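Local coordinates for DNA replication and repair protein RecF (PDB 5Z69), which binds ATP as an ABC-type ATPase of the RecFOR recombination pathway and probably binds single-stranded DNA in replication, repair and the SOS response, at residues A[16-21]-A[75-80]; A[90-95]-A[102-107]; A[11-16]-A[48-53]. One frame throughout, in Å; residues are numbered along the deposited sequence.

Overall arrangement
The chain enters along strand 9-16. Interaction 3 packs this strand on helix 43-55, closing a loop that holds the nucleotide-binding P-loop. Interaction 1 starts where the strand ends, at D16, which both contacts share. It closes later, when the chain returns along strand 74-83. The two therefore cross: their segments alternate, and R19 of one forms a salt bridge with E48 of the other. Interaction 2 follows in series as a hairpin of strands 86-96 and 101-105. It joins the same antiparallel sheet, since 86-96 lies next to 74-83, and L52 of the helix touches F93. Together they tie sheet, helix and nucleotide loop into one unit.

Interaction 1 (A[16-21]-A[75-80]); sequences DNFRNL and FYVRGL. With AGS (phosphothiophosphoric acid-adenylate ester), chain C.
D16 N donates to O of Y76 at 2.9 Å, and Y76 N bonds back to D16 O. This antiparallel hydrogen-bonded pair is the one bridge between 16-21 and 75-80. Past it the rings take over. The edge of F18 meets the face of F75 in a T-shaped (edge-to-face) stack, the planes at 87°. F18 CD1 lies 3.7 Å from F75 CD1, over the face and displaced toward the rim. V77 CG2 is equally close to it. With F18 CG anti to the backbone N (chi1 -171°), the side chain runs beside that of F75.

A type II' turn from F18 to L21 carries R19 and N20 to the bound ATP analogue. R19 NH1 donates to N7 of the adenine at 3.2 Å, with N7 at the guanidinium edge and an N-H...N angle of 164°. R19 NE forms a salt bridge with E48, and NH2 bonds to S62. An alanine in place of R19 would probably leave N7 without this donor and E48 without one of its charge partners. N20 CB lies 3.5 Å from the ribose O4'. This is the adenine and ribose side of the nucleotide pocket in an ABC-type ATPase head.

Interaction 2 (A[90-95]-A[102-107]); sequences KIEFGY and VIKVNG
K90 and N106 pair at the open end of an antiparallel beta hairpin made of strands 86-96 and 101-105. The pairing is regular. E92 bonds K104 through both backbone groups, N to O at 2.9 Å and O to N at 2.8 Å. G94 and V102 do the same. F93 with I103 is the non-hydrogen-bonded pair between them; I91 with V105 is the next, toward K90.

At K90 the pattern changes. N106 N still donates to K90 O, at 2.8 Å. The return bond comes from a side chain: K90 N donates to N106 OD1 at 2.9 Å, tilted 33° from the amide carbonyl plane. The side-chain oxygen of N106 thus stands in for a backbone carbonyl where strand 101-105 has ended.

A water bridges the two segments beside this pair. It accepts from G107 N at 2.9 Å and can donate to E92 OE1 at 2.7 Å and to K90 O. Since other acceptors are near, these two bonds need not coexist. E92 OE2 is satisfied by Y76 OH on the next strand. E92 OE1 lies against the aliphatic part of K104, not its ammonium; K104 NZ is 5.1 Å from it.

On the buried side, beside I91 and V105, I103 CG1 makes an off-centre CH-pi contact with the F93 ring, and I103 CD1 lies 3.5 Å from F93 CE2.

Interaction 3 (A[11-16]-A[48-53]); sequences KEIFVD and EAIRLL
I13 and V15 meet A49, I50 and L53 through aliphatic carbons, and no aromatic ring or other flat side chain takes part. I13 CD1 also comes against the helix backbone, 3.9 Å from A49 O. No hydrogen bond crosses the contact.

I13 carries most of it. Its CG1 is anti to the backbone N (chi1 -164°), and the next torsion is also extended (chi2 169°), carrying CD1 out to the helix. That one methyl meets three helix residues. It lies 3.9 Å from I50 CG1 and 3.9 Å from L53 CD2, and A49 CB is at 4.2 Å. The side chains of I13 and I50 cross obliquely. V15 adds a second, smaller touch: V15 CG1 meets A49 CB at 4.0 Å.

The spacing follows from the two elements. I13 and V15 are two apart on the strand and point to the same side. A49 and L53 are one helical turn apart, and both point at the strand. The small side chain of A49 is consistent with I13 CD1 reaching the backbone at A49 O. The axes pass 9.9 Å from each other, with 110° between their directions, and the helix runs steeply across the strand.

The helix 43-55 follows the P-loop and is covered on more than one side. Strand 9-16 covers it here, and neighbouring strand 74-83 extends the same surface, with V77 touching both I13 and L53. F75 of that strand touches L52. I50 and R51 touch L320 of strand 318-321 in the mixed sheet. The helix is therefore packed between the antiparallel sheet and the mixed sheet, as in ABC-type ATPase heads.

Interaction 1 (A[16-21]-A[75-80])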
# COMPACT_ATOMS: atom_id res chain seq x y z
N ASP A 16 0.18 31.53 -31.84
CA ASP A 16 1.24 31.88 -32.78
C ASP A 16 2.35 30.81 -32.71
O ASP A 16 2.97 30.63 -31.67
CB ASP A 16 1.78 33.28 -32.44
CG ASP A 16 2.85 33.77 -33.41
OD1 ASP A 16 3.02 33.14 -34.48
OD2 ASP A 16 3.51 34.78 -33.07
N ASN A 17 2.60 30.11 -33.82
CA ASN A 17 3.56 28.99 -33.86
C ASN A 17 3.28 27.91 -32.82
O ASN A 17 4.20 27.26 -32.31
CB ASN A 17 5.00 29.47 -33.67
CG ASN A 17 5.48 30.34 -34.81
OD1 ASN A 17 5.04 30.19 -35.95
ND2 ASN A 17 6.40 31.25 -34.51
N PHE A 18 2.01 27.73 -32.47
CA PHE A 18 1.70 26.70 -31.51
C PHE A 18 1.37 25.40 -32.24
O PHE A 18 0.41 25.36 -33.00
CB PHE A 18 0.54 27.11 -30.59
CG PHE A 18 0.33 26.16 -29.44
CD1 PHE A 18 1.00 26.35 -28.23
CD2 PHE A 18 -0.48 25.05 -29.58
CE1 PHE A 18 0.82 25.48 -27.17
CE2 PHE A 18 -0.67 24.15 -28.51
CZ PHE A 18 -0.01 24.37 -27.31
N ARG A 19 2.18 24.37 -32.03
CA ARG A 19 2.00 23.08 -32.71
C ARG A 19 1.79 23.27 -34.23
O ARG A 19 2.54 24.00 -34.86
CB ARG A 19 0.81 22.32 -32.10
CG ARG A 19 1.00 21.87 -30.64
CD ARG A 19 1.85 20.59 -30.51
NE ARG A 19 1.69 19.98 -29.20
CZ ARG A 19 2.28 18.85 -28.81
NH1 ARG A 19 3.10 18.19 -29.61
NH2 ARG A 19 2.05 18.37 -27.60
N ASN A 20 0.77 22.64 -34.79
CA ASN A 20 0.43 22.78 -36.19
C ASN A 20 -0.60 23.88 -36.41
O ASN A 20 -1.08 24.06 -37.53
CB ASN A 20 -0.12 21.44 -36.74
CG ASN A 20 -1.59 21.21 -36.38
OD1 ASN A 20 -2.03 21.50 -35.26
ND2 ASN A 20 -2.36 20.73 -37.35
N LEU A 21 -1.00 24.61 -35.37
CA LEU A 21 -2.06 25.63 -35.54
C LEU A 21 -1.53 26.84 -36.32
O LEU A 21 -0.38 27.27 -36.04
CB LEU A 21 -2.60 26.04 -34.16
CG LEU A 21 -3.74 25.25 -33.50
CD1 LEU A 21 -3.37 23.89 -33.54
CD2 LEU A 21 -3.90 25.62 -32.03
N PHE A 75 6.88 29.71 -29.39
CA PHE A 75 5.44 29.83 -29.56
C PHE A 75 4.90 30.87 -28.60
O PHE A 75 5.55 31.26 -27.62
CB PHE A 75 4.73 28.49 -29.38
CG PHE A 75 4.63 28.01 -27.94
CD1 PHE A 75 3.69 28.55 -27.06
CD2 PHE A 75 5.44 26.98 -27.48
CE1 PHE A 75 3.59 28.09 -25.75
CE2 PHE A 75 5.35 26.51 -26.16
CZ PHE A 75 4.42 27.05 -25.29
N TYR A 76 3.68 31.30 -28.87
CA TYR A 76 3.07 32.33 -28.07
C TYR A 76 1.58 32.10 -28.02
O TYR A 76 0.94 31.89 -29.06
CB TYR A 76 3.40 33.71 -28.66
CG TYR A 76 2.65 34.87 -28.04
CD1 TYR A 76 3.03 35.38 -26.80
CD2 TYR A 76 1.57 35.45 -28.68
CE1 TYR A 76 2.36 36.47 -26.23
CE2 TYR A 76 0.90 36.56 -28.12
CZ TYR A 76 1.32 37.06 -26.90
OH TYR A 76 0.67 38.11 -26.30
N VAL A 77 1.03 32.14 -26.82
CA VAL A 77 -0.42 32.01 -26.65
C VAL A 77 -0.93 33.15 -25.78
O VAL A 77 -0.33 33.44 -24.74
CB VAL A 77 -0.80 30.65 -26.01
CG1 VAL A 77 -2.31 30.53 -25.86
CG2 VAL A 77 -0.27 29.49 -26.86
N ARG A 78 -2.02 33.78 -26.21
CA ARG A 78 -2.66 34.84 -25.43
C ARG A 78 -4.15 34.61 -25.32
O ARG A 78 -4.85 34.43 -26.33
CB ARG A 78 -2.46 36.25 -26.01
CG ARG A 78 -3.40 37.26 -25.31
CD ARG A 78 -3.77 38.50 -26.17
NE ARG A 78 -2.56 38.94 -26.82
CZ ARG A 78 -2.39 39.20 -28.11
NH1 ARG A 78 -3.38 39.15 -28.99
NH2 ARG A 78 -1.18 39.53 -28.48
N GLY A 79 -4.63 34.57 -24.09
CA GLY A 79 -6.05 34.39 -23.83
C GLY A 79 -6.60 35.61 -23.12
O GLY A 79 -5.91 36.24 -22.30
N LEU A 80 -7.84 35.96 -23.44
CA LEU A 80 -8.56 36.99 -22.68
C LEU A 80 -9.67 36.26 -21.94
O LEU A 80 -10.50 35.58 -22.53
CB LEU A 80 -9.11 38.09 -23.60
CG LEU A 80 -8.11 38.88 -24.49
CD1 LEU A 80 -8.81 39.92 -25.38
CD2 LEU A 80 -7.03 39.58 -23.67
PG AGS C . -7.45 14.63 -31.09
S1G AGS C . -9.23 15.24 -30.55
O2G AGS C . -7.60 13.38 -32.01
O3G AGS C . -6.72 14.19 -29.78
PB AGS C . -6.27 15.79 -33.38
O1B AGS C . -6.94 16.89 -34.13
O2B AGS C . -6.64 14.41 -33.94
O3B AGS C . -6.66 15.79 -31.81
PA AGS C . -3.78 16.99 -32.87
O1A AGS C . -4.64 18.20 -32.47
O2A AGS C . -3.03 16.27 -31.79
O3A AGS C . -4.70 15.92 -33.61
O5' AGS C . -2.79 17.40 -33.99
C5' AGS C . -1.46 16.99 -33.92
C4' AGS C . -0.94 17.16 -35.31
O4' AGS C . -0.01 18.27 -35.34
C3' AGS C . -0.18 15.95 -35.84
O3' AGS C . -0.38 15.80 -37.24
C2' AGS C . 1.27 16.27 -35.44
O2' AGS C . 2.22 15.68 -36.32
C1' AGS C . 1.30 17.80 -35.57
N9 AGS C . 2.20 18.44 -34.63
C8 AGS C . 2.45 18.09 -33.32
N7 AGS C . 3.34 18.84 -32.73
C5 AGS C . 3.71 19.76 -33.70
C6 AGS C . 4.62 20.83 -33.70
N6 AGS C . 5.34 21.19 -32.64
N1 AGS C . 4.76 21.54 -34.85
C2 AGS C . 4.03 21.19 -35.91
N3 AGS C . 3.14 20.20 -36.03
C4 AGS C . 3.02 19.52 -34.88

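Interaction 2 (A[90-95]-A[102-107])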
# COMPACT_ATOMS: atom_id res chain seq x y z
N LYS A 90 -5.94 39.43 -19.04
CA LYS A 90 -5.08 38.99 -20.14
C LYS A 90 -4.04 38.01 -19.63
O LYS A 90 -3.30 38.30 -18.68
CB LYS A 90 -4.39 40.19 -20.83
CG LYS A 90 -3.60 39.77 -22.11
CD LYS A 90 -2.57 40.84 -22.59
CE LYS A 90 -3.20 42.18 -22.84
NZ LYS A 90 -2.19 43.16 -23.35
N ILE A 91 -3.98 36.84 -20.25
CA ILE A 91 -2.98 35.86 -19.84
C ILE A 91 -2.13 35.51 -21.04
O ILE A 91 -2.63 34.99 -22.05
CB ILE A 91 -3.64 34.56 -19.28
CG1 ILE A 91 -4.57 34.89 -18.10
CG2 ILE A 91 -2.55 33.52 -18.88
CD1 ILE A 91 -5.23 33.59 -17.52
N GLU A 92 -0.84 35.78 -20.92
CA GLU A 92 0.11 35.52 -22.00
C GLU A 92 1.18 34.51 -21.63
O GLU A 92 1.78 34.59 -20.55
CB GLU A 92 0.82 36.80 -22.41
CG GLU A 92 -0.10 37.89 -22.88
CD GLU A 92 0.69 39.15 -23.08
OE1 GLU A 92 0.92 39.84 -22.06
OE2 GLU A 92 1.15 39.43 -24.22
N PHE A 93 1.48 33.61 -22.57
CA PHE A 93 2.49 32.58 -22.35
C PHE A 93 3.35 32.47 -23.60
O PHE A 93 2.87 32.03 -24.65
CB PHE A 93 1.83 31.24 -22.05
CG PHE A 93 2.76 30.18 -21.50
CD1 PHE A 93 3.78 29.64 -22.29
CD2 PHE A 93 2.59 29.70 -20.22
CE1 PHE A 93 4.64 28.63 -21.77
CE2 PHE A 93 3.44 28.69 -19.69
CZ PHE A 93 4.46 28.16 -20.47
N GLY A 94 4.60 32.92 -23.50
CA GLY A 94 5.54 32.85 -24.60
C GLY A 94 6.69 31.91 -24.23
O GLY A 94 7.22 31.98 -23.12
N TYR A 95 7.06 31.01 -25.13
CA TYR A 95 8.22 30.14 -24.88
C TYR A 95 9.18 30.14 -26.07
O TYR A 95 8.74 29.93 -27.19
CB TYR A 95 7.78 28.72 -24.58
CG TYR A 95 8.94 27.71 -24.51
CD1 TYR A 95 9.69 27.57 -23.35
CD2 TYR A 95 9.26 26.90 -25.59
CE1 TYR A 95 10.75 26.64 -23.27
CE2 TYR A 95 10.31 25.98 -25.53
CZ TYR A 95 11.05 25.86 -24.37
OH TYR A 95 12.08 24.93 -24.31
N VAL A 102 8.18 33.40 -20.92
CA VAL A 102 7.66 34.65 -20.40
C VAL A 102 6.16 34.49 -20.19
O VAL A 102 5.41 34.28 -21.16
CB VAL A 102 7.91 35.85 -21.35
CG1 VAL A 102 7.25 37.12 -20.81
CG2 VAL A 102 9.41 36.08 -21.57
N ILE A 103 5.74 34.54 -18.93
CA ILE A 103 4.32 34.43 -18.58
C ILE A 103 3.86 35.75 -17.99
O ILE A 103 4.48 36.28 -17.05
CB ILE A 103 4.06 33.30 -17.59
CG1 ILE A 103 4.64 31.99 -18.11
CG2 ILE A 103 2.54 33.15 -17.28
CD1 ILE A 103 4.52 30.86 -17.11
N LYS A 104 2.79 36.31 -18.54
CA LYS A 104 2.29 37.58 -18.03
C LYS A 104 0.80 37.54 -17.70
O LYS A 104 0.02 37.00 -18.48
CB LYS A 104 2.54 38.69 -19.04
CG LYS A 104 4.01 38.92 -19.37
CD LYS A 104 4.12 40.13 -20.30
CE LYS A 104 5.56 40.55 -20.53
NZ LYS A 104 5.58 41.79 -21.40
N VAL A 105 0.41 38.13 -16.57
CA VAL A 105 -1.00 38.35 -16.26
C VAL A 105 -1.28 39.85 -16.21
O VAL A 105 -0.67 40.60 -15.44
CB VAL A 105 -1.42 37.71 -14.94
CG1 VAL A 105 -2.88 38.04 -14.62
CG2 VAL A 105 -1.25 36.23 -15.04
N ASN A 106 -2.19 40.29 -17.07
CA ASN A 106 -2.48 41.70 -17.26
C ASN A 106 -1.19 42.49 -17.47
O ASN A 106 -1.03 43.59 -16.94
CB ASN A 106 -3.30 42.25 -16.08
CG ASN A 106 -4.76 41.85 -16.15
OD1 ASN A 106 -5.27 41.54 -17.23
ND2 ASN A 106 -5.46 41.84 -15.00
N GLY A 107 -0.28 41.94 -18.26
CA GLY A 107 0.92 42.69 -18.60
C GLY A 107 2.02 42.61 -17.54
O GLY A 107 3.11 43.12 -17.75
O HOH W 1 -0.77 39.62 -19.91

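Interaction 3 (A[11-16]-A[48-53])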
# COMPACT_ATOMS: atom_id res chain seq x y z
N LYS A 11 -12.86 34.46 -23.64
CA LYS A 11 -13.48 35.25 -24.69
C LYS A 11 -12.85 34.91 -26.01
O LYS A 11 -13.51 34.82 -27.04
CB LYS A 11 -13.33 36.76 -24.43
CG LYS A 11 -13.70 37.21 -23.02
CD LYS A 11 -13.61 38.74 -22.91
CE LYS A 11 -14.01 39.24 -21.54
NZ LYS A 11 -13.91 40.73 -21.51
N GLU A 12 -11.54 34.74 -25.98
CA GLU A 12 -10.80 34.54 -27.20
C GLU A 12 -9.43 33.98 -26.86
O GLU A 12 -8.96 34.08 -25.72
CB GLU A 12 -10.65 35.88 -27.97
CG GLU A 12 -9.69 36.82 -27.30
CD GLU A 12 -9.30 38.01 -28.17
OE1 GLU A 12 -10.19 38.78 -28.57
OE2 GLU A 12 -8.09 38.18 -28.46
N ILE A 13 -8.78 33.40 -27.86
CA ILE A 13 -7.40 32.99 -27.70
C ILE A 13 -6.66 33.32 -28.99
O ILE A 13 -7.24 33.27 -30.09
CB ILE A 13 -7.27 31.48 -27.37
CG1 ILE A 13 -5.88 31.15 -26.81
CG2 ILE A 13 -7.57 30.63 -28.61
CD1 ILE A 13 -5.76 29.70 -26.22
N PHE A 14 -5.39 33.65 -28.84
CA PHE A 14 -4.54 33.92 -30.00
C PHE A 14 -3.39 32.92 -29.95
O PHE A 14 -2.71 32.84 -28.93
CB PHE A 14 -4.00 35.34 -29.99
CG PHE A 14 -3.15 35.67 -31.19
CD1 PHE A 14 -3.76 36.02 -32.40
CD2 PHE A 14 -1.77 35.63 -31.13
CE1 PHE A 14 -2.99 36.31 -33.53
CE2 PHE A 14 -0.97 35.92 -32.26
CZ PHE A 14 -1.58 36.25 -33.45
N VAL A 15 -3.18 32.17 -31.04
CA VAL A 15 -2.09 31.21 -31.07
C VAL A 15 -1.10 31.51 -32.19
O VAL A 15 -1.47 31.72 -33.33
CB VAL A 15 -2.62 29.76 -31.21
CG1 VAL A 15 -3.31 29.33 -29.91
CG2 VAL A 15 -3.60 29.65 -32.39
N ASP A 16 0.18 31.53 -31.84
CA ASP A 16 1.24 31.88 -32.78
C ASP A 16 2.35 30.81 -32.71
O ASP A 16 2.97 30.63 -31.67
CB ASP A 16 1.78 33.28 -32.44
CG ASP A 16 2.85 33.77 -33.41
OD1 ASP A 16 3.02 33.14 -34.48
OD2 ASP A 16 3.51 34.78 -33.07
N GLU A 48 -4.99 21.88 -25.89
CA GLU A 48 -3.72 21.97 -25.19
C GLU A 48 -3.31 23.45 -25.02
O GLU A 48 -2.78 23.83 -23.98
CB GLU A 48 -2.63 21.20 -25.96
CG GLU A 48 -1.24 21.19 -25.31
CD GLU A 48 -0.24 20.35 -26.12
OE1 GLU A 48 0.41 19.44 -25.54
OE2 GLU A 48 -0.10 20.59 -27.33
N ALA A 49 -3.56 24.26 -26.03
CA ALA A 49 -3.26 25.69 -25.93
C ALA A 49 -4.15 26.36 -24.88
O ALA A 49 -3.70 27.20 -24.10
CB ALA A 49 -3.43 26.37 -27.29
N ILE A 50 -5.43 25.99 -24.85
CA ILE A 50 -6.33 26.56 -23.85
C ILE A 50 -5.95 26.11 -22.44
O ILE A 50 -5.88 26.94 -21.53
CB ILE A 50 -7.78 26.19 -24.14
CG1 ILE A 50 -8.17 26.79 -25.48
CG2 ILE A 50 -8.69 26.71 -23.02
CD1 ILE A 50 -9.38 26.15 -26.12
N ARG A 51 -5.67 24.82 -22.25
CA ARG A 51 -5.30 24.29 -20.94
C ARG A 51 -3.96 24.83 -20.44
O ARG A 51 -3.72 24.94 -19.23
CB ARG A 51 -5.25 22.76 -21.01
CG ARG A 51 -4.84 22.06 -19.73
CD ARG A 51 -5.84 22.24 -18.60
NE ARG A 51 -5.51 21.35 -17.48
CZ ARG A 51 -6.00 21.44 -16.25
NH1 ARG A 51 -6.89 22.37 -15.94
NH2 ARG A 51 -5.60 20.57 -15.32
N LEU A 52 -3.08 25.20 -21.37
CA LEU A 52 -1.81 25.85 -21.04
C LEU A 52 -1.99 27.12 -20.20
O LEU A 52 -1.18 27.42 -19.31
CB LEU A 52 -1.05 26.18 -22.34
CG LEU A 52 0.24 27.00 -22.23
CD1 LEU A 52 1.38 26.05 -21.81
CD2 LEU A 52 0.57 27.71 -23.55
N LEU A 53 -3.02 27.90 -20.53
CA LEU A 53 -3.35 29.15 -19.83
C LEU A 53 -3.75 28.88 -18.37
O LEU A 53 -3.63 29.78 -17.53
CB LEU A 53 -4.48 29.93 -20.56
CG LEU A 53 -4.20 30.74 -21.84
CD1 LEU A 53 -3.50 29.86 -22.72
CD2 LEU A 53 -5.46 31.11 -22.57